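PDB 4CHH: protein interacting with Hsp90 1 from Saccharomyces cerevisiae, which takes part in pre-rRNA processing, is required for the NOP58-snoRNA interaction, and belongs to the R2TP complex with RVB1, RVB2 and TAH1. Local coordinates for residues 74-79 / 122-127; 138-143 / 151-156. One frame throughout, in Å; residues are numbered along the deposited sequence.

How the interactions relate
Both interactions lie in the PIH1 N-terminal domain, and each packs a largely non-helical segment on one of two helices that follow one another in the chain, 119-127 and 129-147. Interaction 1 (74-79 / 122-127) sits at the surface, its centre about 17 Å from the centre of the chain; interaction 2 (138-143 / 151-156) is partly buried, about 10 Å from that centre. Their own centres are about 21 Å apart, and the nearest atoms, about 7 Å apart, do not touch. Helix 129-147 connects them: its Leu131 meets Phe76 and Trp124 of interaction 1, while residues 138-143 further along carry interaction 2. A 1,2-ethanediol, probably from the crystallisation liquor, lies about 4 Å from the Val74 side chain.

Interaction 1 (74-79 / 122-127); sequences VDFNAR and SRWICD
The first torsions of Phe76 and Trp124 bring the Phe76 methylene over the indole: Phe76 holds CG anti to its backbone N (chi1 -179°), which turns its ring away from 122-127 and leaves CB facing the indole, while Trp124 sets CG anti to its carbonyl carbon (chi1 -63°). The result is a CH-pi contact, with Phe76 CB 3.7 Å from the centroid of the Trp124 six-membered ring. The Phe76 ring and the five-membered ring lie obliquely, planes at 35° and centroids 5.9 Å apart; the closest contact between the two residues is made by Phe76 CB.

At the indole edge, water 1 bridges the segments. It accepts from Trp124 NE1 at 3.0 Å, in the ring plane, and donates to Asp75 OD1 at 2.7 Å, giving the indole N-H a partner. A leucine in place of Trp124 would probably leave Phe76 CB without its aromatic face and the water without its N-H donor.

Around this surface contact, Leu131 of helix 129-147 touches both Phe76 and Trp124, Pro72 packs on the indole, and Phe76 reaches Val81 of helix 78-86. The turn entering that helix, with Asn77 at its N-cap, is thereby laid against helices 119-127 and 129-147.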
loop_
_atom_site.group_PDB
_atom_site.type_symbol
_atom_site.label_atom_id
_atom_site.label_comp_id
_atom_site.label_asym_id
_atom_site.label_seq_id
_atom_site.Cartn_x
_atom_site.Cartn_y
_atom_site.Cartn_z
ATOM N N VAL A 74 3.438 19.319 -3.223
ATOM C CA VAL A 74 2.780 20.155 -2.217
ATOM C C VAL A 74 2.913 19.461 -0.847
ATOM O O VAL A 74 2.413 18.345 -0.667
ATOM C CB VAL A 74 1.290 20.460 -2.564
ATOM C CG1 VAL A 74 0.619 21.231 -1.435
ATOM C CG2 VAL A 74 1.167 21.226 -3.886
ATOM N N ASP A 75 3.570 20.146 0.108
ATOM C CA ASP A 75 3.780 19.706 1.491
ATOM C C ASP A 75 2.435 19.513 2.200
ATOM O O ASP A 75 1.498 20.255 1.914
ATOM C CB ASP A 75 4.645 20.749 2.245
ATOM C CG ASP A 75 5.168 20.282 3.597
ATOM O OD1 ASP A 75 5.441 19.057 3.747
ATOM O OD2 ASP A 75 5.303 21.134 4.506
ATOM N N PHE A 76 2.323 18.515 3.107
ATOM C CA PHE A 76 1.036 18.262 3.758
ATOM C C PHE A 76 0.683 19.342 4.765
ATOM O O PHE A 76 1.357 19.554 5.773
ATOM C CB PHE A 76 0.906 16.869 4.421
ATOM C CG PHE A 76 -0.466 16.664 5.053
ATOM C CD1 PHE A 76 -1.609 16.561 4.264
ATOM C CD2 PHE A 76 -0.618 16.647 6.436
ATOM C CE1 PHE A 76 -2.881 16.459 4.843
ATOM C CE2 PHE A 76 -1.891 16.517 7.014
ATOM C CZ PHE A 76 -3.014 16.435 6.212
ATOM N N ASN A 77 -0.418 19.997 4.460
ATOM C CA ASN A 77 -1.122 20.993 5.253
ATOM C C ASN A 77 -2.596 20.701 4.974
ATOM O O ASN A 77 -3.014 20.768 3.810
ATOM C CB ASN A 77 -0.686 22.408 4.879
ATOM C CG ASN A 77 -1.357 23.486 5.706
ATOM O OD1 ASN A 77 -2.588 23.644 5.712
ATOM N ND2 ASN A 77 -0.561 24.276 6.400
ATOM N N ALA A 78 -3.354 20.298 6.023
ATOM C CA ALA A 78 -4.752 19.849 5.923
ATOM C C ALA A 78 -5.648 20.795 5.114
ATOM O O ALA A 78 -6.354 20.338 4.239
ATOM C CB ALA A 78 -5.355 19.634 7.318
ATOM N N ARG A 79 -5.599 22.089 5.394
ATOM C CA ARG A 79 -6.478 23.086 4.749
ATOM C C ARG A 79 -6.172 23.274 3.266
ATOM O O ARG A 79 -7.087 23.555 2.501
ATOM C CB ARG A 79 -6.445 24.439 5.508
ATOM C CG ARG A 79 -7.006 24.362 6.947
ATOM C CD ARG A 79 -8.526 24.180 7.092
ATOM N NE ARG A 79 -9.047 22.950 6.470
ATOM C CZ ARG A 79 -9.055 21.742 7.037
ATOM N NH1 ARG A 79 -8.565 21.569 8.259
ATOM N NH2 ARG A 79 -9.540 20.696 6.378
ATOM N N SER A 122 4.805 8.712 5.391
ATOM C CA SER A 122 4.533 7.791 6.499
ATOM C C SER A 122 4.467 8.551 7.828
ATOM O O SER A 122 3.770 8.117 8.741
ATOM C CB SER A 122 5.574 6.674 6.555
ATOM O OG SER A 122 6.755 7.030 7.259
ATOM N N ARG A 123 5.200 9.685 7.937
ATOM C CA ARG A 123 5.194 10.517 9.144
ATOM C C ARG A 123 3.948 11.407 9.174
ATOM O O ARG A 123 3.394 11.629 10.240
ATOM C CB ARG A 123 6.494 11.348 9.257
ATOM C CG ARG A 123 7.757 10.524 9.624
ATOM C CD ARG A 123 7.521 9.021 9.606
ATOM N NE ARG A 123 7.323 8.473 10.927
ATOM C CZ ARG A 123 6.939 7.230 11.190
ATOM N NH1 ARG A 123 6.663 6.387 10.200
ATOM N NH2 ARG A 123 6.798 6.830 12.436
ATOM N N TRP A 124 3.498 11.899 8.021
ATOM C CA TRP A 124 2.285 12.738 7.931
ATOM C C TRP A 124 1.061 11.983 8.434
ATOM O O TRP A 124 0.236 12.559 9.133
ATOM C CB TRP A 124 2.012 13.167 6.470
ATOM C CG TRP A 124 3.049 14.032 5.812
ATOM C CD1 TRP A 124 3.968 14.831 6.427
ATOM C CD2 TRP A 124 3.193 14.264 4.404
ATOM N NE1 TRP A 124 4.739 15.473 5.488
ATOM C CE2 TRP A 124 4.269 15.164 4.237
ATOM C CE3 TRP A 124 2.521 13.787 3.260
ATOM C CZ2 TRP A 124 4.678 15.621 2.978
ATOM C CZ3 TRP A 124 2.917 14.253 2.011
ATOM C CH2 TRP A 124 4.012 15.127 1.875
ATOM N N ILE A 125 0.934 10.683 8.049
ATOM C CA ILE A 125 -0.243 9.874 8.397
ATOM C C ILE A 125 -0.225 9.465 9.899
ATOM O O ILE A 125 -1.253 9.004 10.392
ATOM C CB ILE A 125 -0.457 8.678 7.424
ATOM C CG1 ILE A 125 0.734 7.667 7.473
ATOM C CG2 ILE A 125 -0.712 9.218 6.004
ATOM C CD1 ILE A 125 0.514 6.333 6.802
ATOM N N CYS A 126 0.907 9.693 10.618
ATOM C CA CYS A 126 1.003 9.491 12.077
ATOM C C CYS A 126 0.270 10.597 12.804
ATOM O O CYS A 126 -0.334 10.349 13.844
ATOM C CB CYS A 126 2.457 9.467 12.533
ATOM S SG CYS A 126 3.345 7.963 12.122
ATOM N N ASP A 127 0.424 11.843 12.304
ATOM C CA ASP A 127 -0.067 13.084 12.903
ATOM C C ASP A 127 -1.465 13.527 12.445
ATOM O O ASP A 127 -2.045 14.416 13.074
ATOM C CB ASP A 127 0.933 14.216 12.596
ATOM C CG ASP A 127 2.344 13.987 13.095
ATOM O OD1 ASP A 127 2.511 13.283 14.127
ATOM O OD2 ASP A 127 3.282 14.523 12.471
HETATM O O HOH W 1 6.609 17.732 5.831
#

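Interaction 2 (138-143 / 151-156); sequences WCLESC and LCRDRI
Leu140 packs against Leu151, Arg153 and Ile156, reaching all three with its two methyl groups and CB. Its CD2 meets Leu151 CD1 at 4.0 Å, the two side chains crossing at a slant. The other branch, CD1, touches Ile156 CD1 at 3.8 Å. With CG anti to the carbonyl carbon (chi1 -68°), Leu140 presents CD2 to Leu151 and CD1 to Ile156. Leu151 CD1 also reaches back to the helix, lying 4.0 Å from Cys143 CB, and Ile61 of strand 58-66 packs on Leu140, Cys143 and Leu151 alike.

Outward from this centre comes Arg153, whose side chain runs past Leu140 in the opposite direction. Leu140 CD1 rests on the aliphatic part, 3.7 Å from Arg153 CD, and Leu140 CB lies 3.9 Å from Arg153 CZ, over the middle of one guanidinium face. A bend at chi2 (-55°) folds the arginine back over the leucine. Glu141 CG comes up near the guanidinium plane instead, 3.6 Å from Arg153 NH2.

The polar edge is held mainly from the helix: Arg153 NE forms a salt bridge with Glu137 and NH1 another with Glu144, besides a weak bond from NH1 to Leu151 O. Glu144 OE2 thus takes both the Leu151 backbone N-H and the Arg153 guanidinium. Glu141 OE2 stays 4.5 Å from Arg153 NH2, beyond salt-bridge range.

The chain turns off strand 149-151 with Leu151 and Ile156 set against Leu140 of the helix and with Arg153 laid across the outer side of Leu140. The positive charge there would probably ease the crowding of Glu137 and Glu141, whose carboxylates lie close together.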
loop_
_atom_site.group_PDB
_atom_site.type_symbol
_atom_site.label_atom_id
_atom_site.label_comp_id
_atom_site.label_asym_id
_atom_site.label_seq_id
_atom_site.Cartn_x
_atom_site.Cartn_y
_atom_site.Cartn_z
ATOM N N TRP A 138 -6.495 4.425 -0.404
ATOM C CA TRP A 138 -5.601 4.437 -1.579
ATOM C C TRP A 138 -4.816 3.136 -1.720
ATOM O O TRP A 138 -4.622 2.664 -2.846
ATOM C CB TRP A 138 -4.624 5.597 -1.516
ATOM C CG TRP A 138 -5.233 6.929 -1.854
ATOM C CD1 TRP A 138 -6.336 7.162 -2.630
ATOM C CD2 TRP A 138 -4.764 8.210 -1.426
ATOM N NE1 TRP A 138 -6.601 8.511 -2.686
ATOM C CE2 TRP A 138 -5.618 9.185 -2.005
ATOM C CE3 TRP A 138 -3.657 8.642 -0.675
ATOM C CZ2 TRP A 138 -5.406 10.557 -1.838
ATOM C CZ3 TRP A 138 -3.490 10.004 -0.453
ATOM C CH2 TRP A 138 -4.360 10.942 -1.024
ATOM N N CYS A 139 -4.364 2.563 -0.578
ATOM C CA CYS A 139 -3.655 1.277 -0.543
ATOM C C CYS A 139 -4.582 0.156 -0.985
ATOM O O CYS A 139 -4.177 -0.664 -1.798
ATOM C CB CYS A 139 -3.067 1.005 0.842
ATOM S SG CYS A 139 -1.683 2.077 1.260
ATOM N N LEU A 140 -5.842 0.145 -0.502
ATOM C CA LEU A 140 -6.822 -0.848 -0.918
ATOM C C LEU A 140 -7.098 -0.732 -2.415
ATOM O O LEU A 140 -7.098 -1.739 -3.107
ATOM C CB LEU A 140 -8.137 -0.699 -0.132
ATOM C CG LEU A 140 -8.068 -1.049 1.359
ATOM C CD1 LEU A 140 -9.172 -0.346 2.129
ATOM C CD2 LEU A 140 -8.098 -2.545 1.582
ATOM N N GLU A 141 -7.324 0.499 -2.916
ATOM C CA GLU A 141 -7.559 0.718 -4.349
ATOM C C GLU A 141 -6.360 0.290 -5.178
ATOM O O GLU A 141 -6.541 -0.249 -6.267
ATOM C CB GLU A 141 -7.869 2.202 -4.638
ATOM C CG GLU A 141 -9.205 2.640 -4.061
ATOM C CD GLU A 141 -9.565 4.118 -4.183
ATOM O OE1 GLU A 141 -8.652 4.973 -4.263
ATOM O OE2 GLU A 141 -10.775 4.425 -4.124
ATOM N N SER A 142 -5.131 0.524 -4.670
ATOM C CA SER A 142 -3.917 0.141 -5.408
ATOM C C SER A 142 -3.851 -1.353 -5.666
ATOM O O SER A 142 -3.468 -1.733 -6.767
ATOM C CB SER A 142 -2.652 0.605 -4.694
ATOM O OG SER A 142 -2.701 2.014 -4.575
ATOM N N CYS A 143 -4.208 -2.206 -4.671
ATOM C CA CYS A 143 -4.165 -3.666 -4.869
ATOM C C CYS A 143 -5.268 -4.084 -5.813
ATOM O O CYS A 143 -5.058 -4.959 -6.655
ATOM C CB CYS A 143 -4.249 -4.404 -3.531
ATOM S SG CYS A 143 -2.987 -3.875 -2.336
ATOM N N LEU A 151 -11.773 -5.693 -2.669
ATOM C CA LEU A 151 -11.480 -5.902 -1.234
ATOM C C LEU A 151 -12.562 -5.273 -0.367
ATOM O O LEU A 151 -13.112 -4.255 -0.746
ATOM C CB LEU A 151 -10.076 -5.346 -0.864
ATOM C CG LEU A 151 -8.879 -5.915 -1.710
ATOM C CD1 LEU A 151 -7.573 -5.199 -1.386
ATOM C CD2 LEU A 151 -8.734 -7.408 -1.558
ATOM N N CYS A 152 -12.915 -5.919 0.747
ATOM C CA CYS A 152 -13.965 -5.454 1.666
ATOM C C CYS A 152 -13.521 -4.209 2.443
ATOM O O CYS A 152 -12.406 -4.164 2.956
ATOM C CB CYS A 152 -14.392 -6.567 2.626
ATOM S SG CYS A 152 -15.906 -6.184 3.548
ATOM N N ARG A 153 -14.397 -3.195 2.491
ATOM C CA ARG A 153 -14.211 -1.950 3.236
ATOM C C ARG A 153 -14.837 -2.081 4.643
ATOM O O ARG A 153 -14.561 -1.258 5.505
ATOM C CB ARG A 153 -14.826 -0.737 2.464
ATOM C CG ARG A 153 -14.237 -0.487 1.032
ATOM C CD ARG A 153 -12.725 -0.331 1.039
ATOM N NE ARG A 153 -12.196 0.307 -0.176
ATOM C CZ ARG A 153 -11.800 -0.331 -1.268
ATOM N NH1 ARG A 153 -11.926 -1.647 -1.358
ATOM N NH2 ARG A 153 -11.295 0.347 -2.294
ATOM N N ASP A 154 -15.648 -3.106 4.889
ATOM C CA ASP A 154 -16.299 -3.274 6.210
ATOM C C ASP A 154 -15.517 -4.229 7.101
ATOM O O ASP A 154 -15.265 -3.909 8.269
ATOM C CB ASP A 154 -17.750 -3.777 6.056
ATOM C CG ASP A 154 -18.633 -2.929 5.153
ATOM O OD1 ASP A 154 -18.416 -1.710 5.092
ATOM O OD2 ASP A 154 -19.519 -3.496 4.494
ATOM N N ARG A 155 -15.139 -5.405 6.562
ATOM C CA ARG A 155 -14.383 -6.400 7.323
ATOM C C ARG A 155 -12.934 -6.005 7.276
ATOM O O ARG A 155 -12.112 -6.665 6.664
ATOM C CB ARG A 155 -14.619 -7.815 6.784
ATOM C CG ARG A 155 -15.807 -8.511 7.423
ATOM C CD ARG A 155 -17.049 -8.361 6.591
ATOM N NE ARG A 155 -17.591 -9.670 6.239
ATOM C CZ ARG A 155 -17.907 -10.044 5.004
ATOM N NH1 ARG A 155 -17.736 -9.212 3.983
ATOM N NH2 ARG A 155 -18.395 -11.258 4.781
ATOM N N ILE A 156 -12.643 -4.886 7.895
ATOM C CA ILE A 156 -11.334 -4.252 7.915
ATOM C C ILE A 156 -10.843 -4.141 9.363
ATOM O O ILE A 156 -11.637 -3.875 10.278
ATOM C CB ILE A 156 -11.424 -2.892 7.194
ATOM C CG1 ILE A 156 -10.037 -2.286 6.903
ATOM C CG2 ILE A 156 -12.385 -1.891 7.897
ATOM C CD1 ILE A 156 -10.041 -1.269 5.706
#